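Local structure of membrane protein implicated in regulation of membrane protease activity (Corynebacterium glutamicum ATCC 13032, 3CP0) at residues T57-A61 against I77-E81. The protein is of uncertain function but, as a soluble NfeD-like domain of a membrane protein, probably helps regulate membrane protease activity. Sequence-based numbering, arbitrary orientation.
Sequences THTFA and IVWKE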
loop_
_atom_site.group_PDB
_atom_site.type_symbol
_atom_site.label_atom_id
_atom_site.label_comp_id
_atom_site.label_asym_id
_atom_site.label_seq_id
_atom_site.Cartn_x
_atom_site.Cartn_y
_atom_site.Cartn_z
ATOM N N THR A 57 13.026 -0.665 -4.315
ATOM C CA THR A 57 13.856 0.547 -4.472
ATOM C C THR A 57 13.011 1.830 -4.518
ATOM O O THR A 57 13.567 2.949 -4.559
ATOM C CB THR A 57 14.758 0.472 -5.698
ATOM O OG1 THR A 57 13.947 0.467 -6.881
ATOM C CG2 THR A 57 15.551 -0.830 -5.691
ATOM N N HIS A 58 11.683 1.702 -4.587
ATOM C CA HIS A 58 10.862 2.888 -4.797
ATOM C C HIS A 58 10.130 3.246 -3.519
ATOM O O HIS A 58 9.418 2.405 -3.000
ATOM C CB HIS A 58 9.854 2.624 -5.940
ATOM C CG HIS A 58 9.035 3.813 -6.324
ATOM N ND1 HIS A 58 9.229 4.484 -7.496
ATOM C CD2 HIS A 58 8.009 4.454 -5.706
ATOM C CE1 HIS A 58 8.406 5.503 -7.605
ATOM N NE2 HIS A 58 7.656 5.521 -6.520
ATOM N N THR A 59 10.259 4.477 -3.038
ATOM C CA THR A 59 9.540 4.876 -1.832
ATOM C C THR A 59 8.364 5.779 -2.251
ATOM O O THR A 59 8.503 6.648 -3.148
ATOM C CB THR A 59 10.499 5.670 -0.902
ATOM O OG1 THR A 59 11.534 4.785 -0.451
ATOM C CG2 THR A 59 9.776 6.198 0.321
ATOM N N PHE A 60 7.221 5.563 -1.607
ATOM C CA PHE A 60 6.039 6.407 -1.759
ATOM C C PHE A 60 5.935 7.251 -0.505
ATOM O O PHE A 60 5.789 6.723 0.621
ATOM C CB PHE A 60 4.774 5.520 -1.947
ATOM C CG PHE A 60 4.792 4.756 -3.219
ATOM C CD1 PHE A 60 4.438 5.376 -4.409
ATOM C CD2 PHE A 60 5.149 3.408 -3.225
ATOM C CE1 PHE A 60 4.448 4.666 -5.623
ATOM C CE2 PHE A 60 5.183 2.670 -4.415
ATOM C CZ PHE A 60 4.815 3.301 -5.608
ATOM N N ALA A 61 5.975 8.566 -0.662
ATOM C CA ALA A 61 5.997 9.396 0.533
ATOM C C ALA A 61 4.576 9.616 1.111
ATOM O O ALA A 61 3.579 9.486 0.390
ATOM C CB ALA A 61 6.617 10.762 0.167
ATOM N N ILE A 77 0.562 -4.733 -0.845
ATOM C CA ILE A 77 1.701 -4.447 -1.700
ATOM C C ILE A 77 1.204 -3.432 -2.731
ATOM O O ILE A 77 0.199 -3.652 -3.456
ATOM C CB ILE A 77 2.198 -5.720 -2.465
ATOM C CG1 ILE A 77 2.411 -6.931 -1.539
ATOM C CG2 ILE A 77 3.517 -5.478 -3.227
ATOM C CD1 ILE A 77 3.268 -6.575 -0.334
ATOM N N VAL A 78 1.904 -2.321 -2.759
ATOM C CA VAL A 78 1.407 -1.138 -3.520
ATOM C C VAL A 78 2.301 -0.671 -4.628
ATOM O O VAL A 78 3.551 -0.868 -4.614
ATOM C CB VAL A 78 1.110 0.035 -2.561
ATOM C CG1 VAL A 78 0.103 -0.435 -1.433
ATOM C CG2 VAL A 78 2.370 0.600 -1.933
ATOM N N TRP A 79 1.667 -0.022 -5.597
ATOM C CA TRP A 79 2.421 0.569 -6.704
ATOM C C TRP A 79 1.763 1.877 -7.131
ATOM O O TRP A 79 0.862 2.408 -6.460
ATOM C CB TRP A 79 2.575 -0.419 -7.854
ATOM C CG TRP A 79 3.648 -0.037 -8.871
ATOM C CD1 TRP A 79 3.508 0.074 -10.229
ATOM C CD2 TRP A 79 5.025 0.278 -8.572
ATOM N NE1 TRP A 79 4.727 0.472 -10.813
ATOM C CE2 TRP A 79 5.665 0.594 -9.817
ATOM C CE3 TRP A 79 5.774 0.321 -7.388
ATOM C CZ2 TRP A 79 7.035 0.962 -9.892
ATOM C CZ3 TRP A 79 7.142 0.715 -7.480
ATOM C CH2 TRP A 79 7.734 0.993 -8.716
ATOM N N LYS A 80 2.263 2.433 -8.222
ATOM C CA LYS A 80 1.785 3.699 -8.747
ATOM C C LYS A 80 0.278 3.609 -8.979
ATOM O O LYS A 80 -0.239 2.573 -9.430
ATOM C CB LYS A 80 2.531 3.950 -10.061
ATOM C CG LYS A 80 4.030 4.298 -9.776
ATOM C CD LYS A 80 4.769 4.447 -11.099
ATOM C CE LYS A 80 6.277 4.766 -10.867
ATOM N NZ LYS A 80 6.878 5.151 -12.193
ATOM N N GLU A 81 -0.395 4.727 -8.725
ATOM C CA GLU A 81 -1.828 4.760 -8.891
ATOM C C GLU A 81 -2.202 4.479 -10.342
ATOM O O GLU A 81 -1.611 5.029 -11.294
ATOM C CB GLU A 81 -2.363 6.128 -8.446
ATOM C CG GLU A 81 -3.823 6.115 -8.334
ATOM C CD GLU A 81 -4.482 7.480 -8.181
ATOM O OE1 GLU A 81 -3.787 8.555 -8.118
ATOM O OE2 GLU A 81 -5.733 7.485 -8.159
#
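The CA atoms of F60 and W79 are 8.5 Å apart, so the loop 57-61 and the segment 77-81 meet through side chains rather than as paired strands. F60 drives its ring end-on at the strand: CZ lies 3.6 Å from CE3 of W79, which sits at the rim of the phenyl ring and near its plane. The planes of F60 and the six-membered ring of W79 stand at 90°. On the side of CE2, CD2 of F60 reaches CG2 of V78 at 4.2 Å, and CE1 on the opposite side lies near CG of K80; F60 and V78 also touch V66 of strand 65-72, which places this part of the contact in the interior of the small all-beta domain, an NfeD-like C-terminal domain of the OB clan. With CG anti to the backbone N (chi1 -175°), H58 has its imidazole at the CZ3/CH2 edge of the indole. The W79 edge points to the H58 face, centroids 5.0 Å apart and planes at 63°, a T-shaped pair; CD2 of H58 also lies over one F60 face, completing a three-ring aromatic cluster. ND1 of H58 is a zinc ligand, which should restrain the imidazole's rotation. K80, extended beyond CG, sets CG over the rim of one W79 face and brings CE to 4.0 Å from CE1 of H58, while its NZ remains 5.3 Å from ND1 of H58.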